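Local atomic coordinates of RagB/SusD domain protein (Flavobacterium johnsoniae, PDB entry 5J5U), a protein that binds chitin and, as a SusD homolog encoded in a chitin-utilization locus, probably captures the polysaccharide or its fragments at the outer membrane. Residues Y119-Y124 with Y140-D145; S149-L154 with R191-I196; N421-G426 with G477-D482. All coordinates share one frame; numbering follows the deposited sequence.

Contact 1 (Y119-Y124 with Y140-D145); sequences YGDVPY and YDKQQD
D121 and Y140 both turn their first side-chain torsion so that CG lies beside the backbone N and anti to the carbonyl carbon (chi1 -65° and -71°). For D121 this swings the carboxylate up to the start of helix 143-160; for Y140 it brings the ring alongside P123, one face toward CD. The D121 carboxylate carries the polar part of the contact. D121 OD1 accepts the amide Q143 N at 2.7 Å, with an N-H...O angle of 149°, and the donor arrives from above the carboxylate plane. Q143 is the first residue of the helix and K142 holds the N-cap position, so a carboxylate from the other segment serves an N-H that the helix itself cannot satisfy. The other oxygen of D121, OD2, forms a salt bridge with R468 of helix 459-468.

P123 packs against the Y140 ring by a CH-pi contact: CD stands 3.6 Å from the Y140 ring centroid, almost straight above it. The edge of the same ring meets D121 O, which lies 3.3 Å from Y140 CD2, and its hydroxyl ends on E454. Between these groups the backbones are pinned where D141 N donates to V122 O at 3.0 Å. Farther along, D141 OD2 sits 3.2 Å from Y124 CB and takes the amide of S125, while a water accepts from Y124 N and donates to D141 OD1.

G120, with positive phi, ends helix 98-119 at backbone angles that favour glycine, and the chain then runs out to meet the next helix start. With R468 on one oxygen and the helix N terminus on the other, the D121 carboxylate is probably kept ionised.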
loop_
_atom_site.group_PDB
_atom_site.type_symbol
_atom_site.label_atom_id
_atom_site.label_comp_id
_atom_site.label_asym_id
_atom_site.label_seq_id
_atom_site.Cartn_x
_atom_site.Cartn_y
_atom_site.Cartn_z
ATOM N N TYR A 119 -4.075 -12.141 3.249
ATOM C CA TYR A 119 -4.628 -13.510 3.342
ATOM C C TYR A 119 -5.270 -13.832 4.678
ATOM O O TYR A 119 -5.952 -14.848 4.815
ATOM C CB TYR A 119 -3.548 -14.550 3.045
ATOM C CG TYR A 119 -2.939 -14.426 1.668
ATOM C CD1 TYR A 119 -3.567 -14.968 0.558
ATOM C CD2 TYR A 119 -1.715 -13.765 1.478
ATOM C CE1 TYR A 119 -3.003 -14.869 -0.715
ATOM C CE2 TYR A 119 -1.149 -13.646 0.199
ATOM C CZ TYR A 119 -1.809 -14.220 -0.890
ATOM O OH TYR A 119 -1.275 -14.120 -2.166
ATOM N N GLY A 120 -5.024 -12.991 5.680
ATOM C CA GLY A 120 -5.557 -13.220 7.010
ATOM C C GLY A 120 -4.614 -13.991 7.911
ATOM O O GLY A 120 -3.458 -13.576 8.101
ATOM N N ASP A 121 -5.101 -15.091 8.490
ATOM C CA ASP A 121 -4.247 -15.960 9.292
ATOM C C ASP A 121 -3.228 -16.616 8.368
ATOM O O ASP A 121 -3.589 -17.171 7.345
ATOM C CB ASP A 121 -5.041 -17.046 10.033
ATOM C CG ASP A 121 -5.995 -16.488 11.094
ATOM O OD1 ASP A 121 -5.982 -15.277 11.403
ATOM O OD2 ASP A 121 -6.776 -17.293 11.637
ATOM N N VAL A 122 -1.950 -16.525 8.707
ATOM C CA VAL A 122 -0.893 -17.064 7.844
ATOM C C VAL A 122 0.241 -17.646 8.683
ATOM O O VAL A 122 0.449 -17.229 9.821
ATOM C CB VAL A 122 -0.284 -15.976 6.898
ATOM C CG1 VAL A 122 -1.320 -15.404 5.944
ATOM C CG2 VAL A 122 0.376 -14.892 7.702
ATOM N N PRO A 123 0.991 -18.601 8.119
ATOM C CA PRO A 123 2.229 -19.007 8.805
ATOM C C PRO A 123 3.172 -17.813 9.033
ATOM O O PRO A 123 3.476 -17.011 8.125
ATOM C CB PRO A 123 2.853 -20.038 7.851
ATOM C CG PRO A 123 1.688 -20.584 7.077
ATOM C CD PRO A 123 0.673 -19.459 6.961
ATOM N N TYR A 124 3.600 -17.661 10.277
ATOM C CA TYR A 124 4.520 -16.577 10.592
ATOM C C TYR A 124 5.548 -17.079 11.620
ATOM O O TYR A 124 6.697 -17.365 11.271
ATOM C CB TYR A 124 3.746 -15.356 11.087
ATOM C CG TYR A 124 4.585 -14.148 11.384
ATOM C CD1 TYR A 124 5.559 -13.718 10.493
ATOM C CD2 TYR A 124 4.383 -13.408 12.546
ATOM C CE1 TYR A 124 6.340 -12.598 10.767
ATOM C CE2 TYR A 124 5.149 -12.279 12.831
ATOM C CZ TYR A 124 6.129 -11.881 11.934
ATOM O OH TYR A 124 6.897 -10.757 12.193
ATOM N N TYR A 140 -0.879 -21.784 11.064
ATOM C CA TYR A 140 -1.306 -20.446 10.658
ATOM C C TYR A 140 -1.547 -19.658 11.926
ATOM O O TYR A 140 -2.371 -20.066 12.726
ATOM C CB TYR A 140 -2.578 -20.508 9.803
ATOM C CG TYR A 140 -2.400 -21.085 8.401
ATOM C CD1 TYR A 140 -1.813 -22.343 8.201
ATOM C CD2 TYR A 140 -2.863 -20.389 7.279
ATOM C CE1 TYR A 140 -1.659 -22.879 6.934
ATOM C CE2 TYR A 140 -2.716 -20.913 6.000
ATOM C CZ TYR A 140 -2.107 -22.156 5.836
ATOM O OH TYR A 140 -1.947 -22.669 4.583
ATOM N N ASP A 141 -0.797 -18.586 12.170
ATOM C CA ASP A 141 -1.064 -17.770 13.368
ATOM C C ASP A 141 -2.362 -17.000 13.194
ATOM O O ASP A 141 -2.638 -16.496 12.101
ATOM C CB ASP A 141 0.050 -16.763 13.673
ATOM C CG ASP A 141 1.414 -17.401 13.829
ATOM O OD1 ASP A 141 1.513 -18.615 14.079
ATOM O OD2 ASP A 141 2.414 -16.666 13.709
ATOM N N LYS A 142 -3.147 -16.887 14.260
ATOM C CA LYS A 142 -4.277 -15.982 14.234
ATOM C C LYS A 142 -3.784 -14.550 13.997
ATOM O O LYS A 142 -2.816 -14.095 14.633
ATOM C CB LYS A 142 -5.070 -16.071 15.534
ATOM C CG LYS A 142 -5.785 -17.384 15.734
ATOM C CD LYS A 142 -6.299 -17.518 17.158
ATOM C CE LYS A 142 -7.292 -16.406 17.520
ATOM N NZ LYS A 142 -8.252 -16.815 18.599
ATOM N N GLN A 143 -4.465 -13.840 13.094
ATOM C CA GLN A 143 -4.047 -12.486 12.720
ATOM C C GLN A 143 -3.916 -11.572 13.941
ATOM O O GLN A 143 -2.971 -10.789 14.027
ATOM C CB GLN A 143 -5.015 -11.867 11.699
ATOM C CG GLN A 143 -4.569 -10.478 11.202
ATOM C CD GLN A 143 -5.502 -9.871 10.153
ATOM O OE1 GLN A 143 -6.665 -9.550 10.440
ATOM N NE2 GLN A 143 -4.984 -9.689 8.935
ATOM N N GLN A 144 -4.809 -11.721 14.909
ATOM C CA GLN A 144 -4.721 -10.921 16.136
ATOM C C GLN A 144 -3.352 -11.095 16.831
ATOM O O GLN A 144 -2.719 -10.115 17.256
ATOM C CB GLN A 144 -5.854 -11.281 17.101
ATOM C CG GLN A 144 -5.743 -10.611 18.470
ATOM C CD GLN A 144 -6.965 -10.836 19.340
ATOM O OE1 GLN A 144 -7.565 -11.906 19.315
ATOM N NE2 GLN A 144 -7.326 -9.833 20.126
ATOM N N ASP A 145 -2.899 -12.338 16.935
ATOM C CA ASP A 145 -1.601 -12.619 17.545
ATOM C C ASP A 145 -0.466 -12.088 16.663
ATOM O O ASP A 145 0.549 -11.616 17.173
ATOM C CB ASP A 145 -1.429 -14.132 17.817
ATOM C CG ASP A 145 -2.498 -14.678 18.762
ATOM O OD1 ASP A 145 -2.906 -13.928 19.659
ATOM O OD2 ASP A 145 -2.932 -15.835 18.625
HETATM O O HOH W 1 3.264 -19.745 12.121
#

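Contact 2 (S149-L154 with R191-I196); sequences SFFKDL and RLAMRI
L192 is the side chain that F150, F151 and L154 gather round. Its CD1 methyl meets two of them: it lies 3.6 Å from L154 CD1 and 3.8 Å from F150 CB, and both of those side chains come in at about a right angle to the leucine. F151 runs the other way, sliding antiparallel past L192 until its CE1 is 3.6 Å from L192 CB. The ring does not lie flat on the opposing helix. It points its rim there, with the backbone amide A193 N at the edge, in the plane of the ring, 3.7 Å from F151 CE1.

At the other corner of the ring tip F151 meets I196 end to end, F151 CE2 to I196 CD1 at 3.5 Å. I196 gets there because CG1 sits between its own backbone N and carbonyl carbon (chi1 59°), which sends the extended CD1 out to the phenylalanine. It is the first residue to leave helical geometry at the end of helix 178-195.

This is an antiparallel helix pair of the largely helical SusD-like fold, which is related to TPR proteins. The local axes of 149-154 and 191-195 run at 154° to each other and approach to 10.9 Å, a separation that large apolar side chains bridge.

A second layer holds these groups in place. F150 rests on V109 and T116 of helix 98-119, which also supplies Q113 beside L192. Q207 of helix 201-214 backs F151 and A193, and Y147, on helix 143-160 one turn before F151, reaches both L192 and I196. Away from the apolar seam, R195 anchors helix 178-195 through salt bridges with both E417 and D117.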
loop_
_atom_site.group_PDB
_atom_site.type_symbol
_atom_site.label_atom_id
_atom_site.label_comp_id
_atom_site.label_asym_id
_atom_site.label_seq_id
_atom_site.Cartn_x
_atom_site.Cartn_y
_atom_site.Cartn_z
ATOM N N SER A 149 2.291 -9.434 17.989
ATOM C CA SER A 149 3.710 -9.700 17.774
ATOM C C SER A 149 4.376 -8.538 16.971
ATOM O O SER A 149 5.507 -8.108 17.283
ATOM C CB SER A 149 3.876 -11.063 17.099
ATOM O OG SER A 149 5.176 -11.265 16.604
ATOM N N PHE A 150 3.655 -7.988 15.992
ATOM C CA PHE A 150 4.118 -6.779 15.277
ATOM C C PHE A 150 4.393 -5.626 16.250
ATOM O O PHE A 150 5.455 -4.991 16.212
ATOM C CB PHE A 150 3.083 -6.292 14.246
ATOM C CG PHE A 150 2.963 -7.148 13.007
ATOM C CD1 PHE A 150 3.945 -8.059 12.662
ATOM C CD2 PHE A 150 1.852 -7.021 12.179
ATOM C CE1 PHE A 150 3.822 -8.826 11.530
ATOM C CE2 PHE A 150 1.722 -7.803 11.040
ATOM C CZ PHE A 150 2.706 -8.688 10.708
ATOM N N PHE A 151 3.410 -5.336 17.097
ATOM C CA PHE A 151 3.541 -4.224 18.020
ATOM C C PHE A 151 4.734 -4.467 18.942
ATOM O O PHE A 151 5.532 -3.555 19.177
ATOM C CB PHE A 151 2.257 -4.017 18.843
ATOM C CG PHE A 151 1.099 -3.497 18.045
ATOM C CD1 PHE A 151 1.233 -2.364 17.252
ATOM C CD2 PHE A 151 -0.129 -4.165 18.065
ATOM C CE1 PHE A 151 0.144 -1.885 16.487
ATOM C CE2 PHE A 151 -1.207 -3.707 17.321
ATOM C CZ PHE A 151 -1.068 -2.555 16.519
ATOM N N LYS A 152 4.853 -5.687 19.466
ATOM C CA LYS A 152 5.985 -6.016 20.333
ATOM C C LYS A 152 7.345 -5.789 19.653
ATOM O O LYS A 152 8.220 -5.109 20.205
ATOM C CB LYS A 152 5.900 -7.464 20.810
ATOM C CG LYS A 152 6.983 -7.818 21.820
ATOM C CD LYS A 152 7.081 -9.329 22.064
ATOM C CE LYS A 152 7.964 -9.620 23.272
ATOM N NZ LYS A 152 8.062 -11.055 23.638
ATOM N N ASP A 153 7.518 -6.334 18.455
ATOM C CA ASP A 153 8.767 -6.158 17.742
ATOM C C ASP A 153 9.071 -4.694 17.408
ATOM O O ASP A 153 10.219 -4.286 17.479
ATOM C CB ASP A 153 8.777 -6.967 16.461
ATOM C CG ASP A 153 9.099 -8.402 16.707
ATOM O OD1 ASP A 153 9.442 -8.713 17.861
ATOM O OD2 ASP A 153 9.050 -9.206 15.756
ATOM N N LEU A 154 8.075 -3.915 16.993
ATOM C CA LEU A 154 8.325 -2.503 16.682
ATOM C C LEU A 154 8.688 -1.680 17.928
ATOM O O LEU A 154 9.611 -0.845 17.901
ATOM C CB LEU A 154 7.118 -1.893 15.986
ATOM C CG LEU A 154 6.851 -2.514 14.615
ATOM C CD1 LEU A 154 5.493 -2.063 14.062
ATOM C CD2 LEU A 154 7.992 -2.188 13.643
ATOM N N ARG A 191 0.520 2.790 11.532
ATOM C CA ARG A 191 -0.240 2.190 10.443
ATOM C C ARG A 191 -0.988 0.945 10.953
ATOM O O ARG A 191 -2.180 0.744 10.686
ATOM C CB ARG A 191 0.695 1.839 9.272
ATOM C CG ARG A 191 0.052 0.976 8.202
ATOM C CD ARG A 191 1.070 0.387 7.245
ATOM N NE ARG A 191 1.497 1.355 6.246
ATOM C CZ ARG A 191 2.249 1.051 5.203
ATOM N NH1 ARG A 191 2.650 -0.210 5.034
ATOM N NH2 ARG A 191 2.580 1.999 4.327
ATOM N N LEU A 192 -0.274 0.107 11.696
ATOM C CA LEU A 192 -0.880 -1.098 12.270
ATOM C C LEU A 192 -1.932 -0.711 13.330
ATOM O O LEU A 192 -2.996 -1.335 13.423
ATOM C CB LEU A 192 0.208 -2.008 12.844
ATOM C CG LEU A 192 1.186 -2.465 11.751
ATOM C CD1 LEU A 192 2.456 -3.025 12.308
ATOM C CD2 LEU A 192 0.553 -3.476 10.819
ATOM N N ALA A 193 -1.647 0.328 14.113
ATOM C CA ALA A 193 -2.584 0.758 15.133
ATOM C C ALA A 193 -3.887 1.182 14.515
ATOM O O ALA A 193 -4.954 0.770 14.965
ATOM C CB ALA A 193 -2.012 1.908 15.961
ATOM N N MET A 194 -3.815 2.007 13.472
ATOM C CA MET A 194 -5.052 2.450 12.833
ATOM C C MET A 194 -5.751 1.271 12.174
ATOM O O MET A 194 -6.989 1.210 12.155
ATOM C CB MET A 194 -4.786 3.570 11.828
ATOM C CG MET A 194 -4.314 4.877 12.504
ATOM S SD MET A 194 -5.324 5.479 13.901
ATOM C CE MET A 194 -4.520 4.704 15.249
ATOM N N ARG A 195 -4.978 0.308 11.678
ATOM C CA ARG A 195 -5.630 -0.775 10.949
ATOM C C ARG A 195 -6.547 -1.607 11.876
ATOM O O ARG A 195 -7.522 -2.181 11.411
ATOM C CB ARG A 195 -4.601 -1.665 10.242
ATOM C CG ARG A 195 -5.236 -2.550 9.175
ATOM C CD ARG A 195 -4.343 -2.648 7.947
ATOM N NE ARG A 195 -4.207 -1.362 7.266
ATOM C CZ ARG A 195 -3.141 -1.020 6.559
ATOM N NH1 ARG A 195 -2.141 -1.881 6.437
ATOM N NH2 ARG A 195 -3.075 0.172 5.967
ATOM N N ILE A 196 -6.244 -1.673 13.169
ATOM C CA ILE A 196 -7.130 -2.386 14.097
ATOM C C ILE A 196 -8.068 -1.491 14.902
ATOM O O ILE A 196 -8.524 -1.886 15.971
ATOM C CB ILE A 196 -6.339 -3.263 15.090
ATOM C CG1 ILE A 196 -5.362 -2.405 15.897
ATOM C CG2 ILE A 196 -5.633 -4.392 14.348
ATOM C CD1 ILE A 196 -4.654 -3.160 16.987
#

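Contact 3 (N421-G426 with G477-D482); sequences NWRRTG and GKVWWD
R423 and W481 form the close-packed half of this contact, set against a water-bridged half where the carbonyls of R423 and R424 face D482 and the backbone of W481. On the packed side the tip of the indole, W481 CH2, stands over one face of the R423 guanidinium, toward its rim, 3.9 Å from R423 NH2. The two planes are 68° apart, so the indole pokes at the guanidinium with its six-membered end instead of stacking on it. The neighbouring indole atom CZ3 rests 3.9 Å from R424 N, against the helix backbone. W481 reaches there with CG between its backbone N and carbonyl carbon (chi1 50°), folding the indole back over V479, whose CG2 covers one of its faces. V479 CG1 also comes up to R423 NH1.

The segment 477-482 makes a type I beta turn from V479 to D482, closed by the bond from D482 N to V479 O. It belongs to the C-terminal tail of the chain, which packs back on the last turn of helix 415-425 in this SusD-like protein. D117 ties both partners together: its backbone O accepts from R423 NH2 and its carboxylate from W481 NE1. Y419 adds a cation-pi contact to R423.

Beyond the indole the fit relaxes. The D482 carboxylate does not pair with the guanidinium: R423 NE and D482 OD2 are 5.2 Å apart. A water links the two residues instead, donating to R423 O at 3.1 Å and to D482 OD2 at 2.9 Å. A second water donates to R424 O and, more weakly, to W481 O.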
loop_
_atom_site.group_PDB
_atom_site.type_symbol
_atom_site.label_atom_id
_atom_site.label_comp_id
_atom_site.label_asym_id
_atom_site.label_seq_id
_atom_site.Cartn_x
_atom_site.Cartn_y
_atom_site.Cartn_z
ATOM N N ASN A 421 -6.987 -0.096 3.650
ATOM C CA ASN A 421 -7.632 1.039 4.301
ATOM C C ASN A 421 -9.076 1.187 3.810
ATOM O O ASN A 421 -9.964 1.585 4.550
ATOM C CB ASN A 421 -6.842 2.337 4.068
ATOM C CG ASN A 421 -7.106 3.394 5.156
ATOM O OD1 ASN A 421 -6.543 3.333 6.260
ATOM N ND2 ASN A 421 -7.979 4.344 4.852
ATOM N N TRP A 422 -9.314 0.834 2.562
ATOM C CA TRP A 422 -10.686 0.766 2.085
ATOM C C TRP A 422 -11.461 -0.351 2.798
ATOM O O TRP A 422 -12.623 -0.149 3.182
ATOM C CB TRP A 422 -10.766 0.556 0.568
ATOM C CG TRP A 422 -12.194 0.532 0.128
ATOM C CD1 TRP A 422 -12.991 1.609 -0.101
ATOM C CD2 TRP A 422 -13.009 -0.625 -0.087
ATOM N NE1 TRP A 422 -14.243 1.205 -0.461
ATOM C CE2 TRP A 422 -14.286 -0.166 -0.465
ATOM C CE3 TRP A 422 -12.782 -2.011 -0.001
ATOM C CZ2 TRP A 422 -15.336 -1.035 -0.764
ATOM C CZ3 TRP A 422 -13.826 -2.884 -0.300
ATOM C CH2 TRP A 422 -15.085 -2.390 -0.685
ATOM N N ARG A 423 -10.830 -1.513 2.992
ATOM C CA ARG A 423 -11.554 -2.598 3.661
ATOM C C ARG A 423 -11.920 -2.190 5.098
ATOM O O ARG A 423 -13.046 -2.406 5.529
ATOM C CB ARG A 423 -10.751 -3.910 3.642
ATOM C CG ARG A 423 -10.942 -4.716 2.295
ATOM C CD ARG A 423 -10.066 -5.960 2.252
ATOM N NE ARG A 423 -8.632 -5.633 2.342
ATOM C CZ ARG A 423 -7.683 -6.500 2.678
ATOM N NH1 ARG A 423 -7.978 -7.776 2.961
ATOM N NH2 ARG A 423 -6.419 -6.094 2.725
ATOM N N ARG A 424 -10.980 -1.551 5.797
ATOM C CA ARG A 424 -11.200 -1.100 7.170
ATOM C C ARG A 424 -12.268 -0.024 7.270
ATOM O O ARG A 424 -13.215 -0.182 8.024
ATOM C CB ARG A 424 -9.906 -0.572 7.792
ATOM C CG ARG A 424 -10.094 -0.039 9.196
ATOM C CD ARG A 424 -8.791 0.460 9.836
ATOM N NE ARG A 424 -8.210 1.610 9.149
ATOM C CZ ARG A 424 -8.417 2.881 9.490
ATOM N NH1 ARG A 424 -9.210 3.184 10.505
ATOM N NH2 ARG A 424 -7.845 3.853 8.806
ATOM N N THR A 425 -12.129 1.054 6.497
ATOM C CA THR A 425 -13.003 2.232 6.663
ATOM C C THR A 425 -14.225 2.300 5.738
ATOM O O THR A 425 -15.185 2.998 6.047
ATOM C CB THR A 425 -12.198 3.560 6.463
ATOM O OG1 THR A 425 -11.853 3.720 5.076
ATOM C CG2 THR A 425 -10.930 3.569 7.299
ATOM N N GLY A 426 -14.202 1.603 4.604
ATOM C CA GLY A 426 -15.278 1.744 3.629
ATOM C C GLY A 426 -15.164 3.007 2.768
ATOM O O GLY A 426 -16.062 3.322 1.971
ATOM N N GLY A 477 -14.114 -14.157 1.819
ATOM C CA GLY A 477 -13.830 -14.177 3.252
ATOM C C GLY A 477 -13.275 -12.851 3.786
ATOM O O GLY A 477 -12.865 -11.987 2.995
ATOM N N LYS A 478 -13.246 -12.707 5.114
ATOM C CA LYS A 478 -12.746 -11.505 5.797
ATOM C C LYS A 478 -11.536 -11.813 6.658
ATOM O O LYS A 478 -11.472 -12.875 7.286
ATOM C CB LYS A 478 -13.796 -10.883 6.724
ATOM C CG LYS A 478 -15.083 -10.429 6.089
ATOM C CD LYS A 478 -15.048 -8.972 5.764
ATOM C CE LYS A 478 -16.404 -8.485 5.241
ATOM N NZ LYS A 478 -17.476 -8.507 6.282
ATOM N N VAL A 479 -10.608 -10.861 6.731
ATOM C CA VAL A 479 -9.487 -10.966 7.650
ATOM C C VAL A 479 -10.006 -10.423 8.976
ATOM O O VAL A 479 -11.012 -9.728 9.015
ATOM C CB VAL A 479 -8.208 -10.182 7.154
ATOM C CG1 VAL A 479 -7.784 -10.661 5.786
ATOM C CG2 VAL A 479 -8.468 -8.680 7.101
ATOM N N TRP A 480 -9.323 -10.762 10.053
ATOM C CA TRP A 480 -9.768 -10.483 11.425
ATOM C C TRP A 480 -10.059 -9.011 11.718
ATOM O O TRP A 480 -11.030 -8.700 12.406
ATOM C CB TRP A 480 -8.706 -11.032 12.412
ATOM C CG TRP A 480 -8.780 -10.490 13.804
ATOM C CD1 TRP A 480 -9.656 -10.855 14.784
ATOM C CD2 TRP A 480 -7.945 -9.468 14.369
ATOM N NE1 TRP A 480 -9.420 -10.129 15.922
ATOM C CE2 TRP A 480 -8.376 -9.265 15.696
ATOM C CE3 TRP A 480 -6.872 -8.715 13.885
ATOM C CZ2 TRP A 480 -7.773 -8.328 16.548
ATOM C CZ3 TRP A 480 -6.272 -7.779 14.731
ATOM C CH2 TRP A 480 -6.721 -7.597 16.047
ATOM N N TRP A 481 -9.221 -8.092 11.221
ATOM C CA TRP A 481 -9.419 -6.675 11.576
ATOM C C TRP A 481 -10.527 -5.992 10.775
ATOM O O TRP A 481 -10.914 -4.868 11.065
ATOM C CB TRP A 481 -8.123 -5.864 11.453
ATOM C CG TRP A 481 -7.294 -5.950 10.185
ATOM C CD1 TRP A 481 -6.029 -6.446 10.091
ATOM C CD2 TRP A 481 -7.637 -5.492 8.868
ATOM N NE1 TRP A 481 -5.569 -6.339 8.811
ATOM C CE2 TRP A 481 -6.535 -5.752 8.040
ATOM C CE3 TRP A 481 -8.751 -4.861 8.322
ATOM C CZ2 TRP A 481 -6.525 -5.433 6.681
ATOM C CZ3 TRP A 481 -8.746 -4.540 6.978
ATOM C CH2 TRP A 481 -7.638 -4.825 6.171
ATOM N N ASP A 482 -11.023 -6.683 9.768
ATOM C CA ASP A 482 -12.099 -6.181 8.918
ATOM C C ASP A 482 -13.463 -6.638 9.468
ATOM O O ASP A 482 -13.942 -7.735 9.170
ATOM C CB ASP A 482 -11.830 -6.649 7.477
ATOM C CG ASP A 482 -12.944 -6.294 6.496
ATOM O OD1 ASP A 482 -13.927 -5.615 6.869
ATOM O OD2 ASP A 482 -12.798 -6.682 5.308
HETATM O O HOH W 2 -14.390 -4.663 3.866
HETATM O O HOH W 3 -12.963 -2.922 9.256
#

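In the fold
From the N terminus, helix 98-119 ends at contact 1, which closes the partly unmodelled loop leading to helix 143-160. Contact 2 then closes the stretch between helix 143-160 and helix 178-195, and Y124 of contact 1 packs on F150 there. Much later, contact 3 brings the tail after helix 459-468 back onto helix 415-425. The three closures follow in series along the chain; none nests in or crosses another. In space the tail joins them: Q143 OE1 of contact 1 probably accepts from W481 N, W480 packs against I196 of contact 2, and R195 packs on the W481 indole. R424 meets the end of helix 178-195.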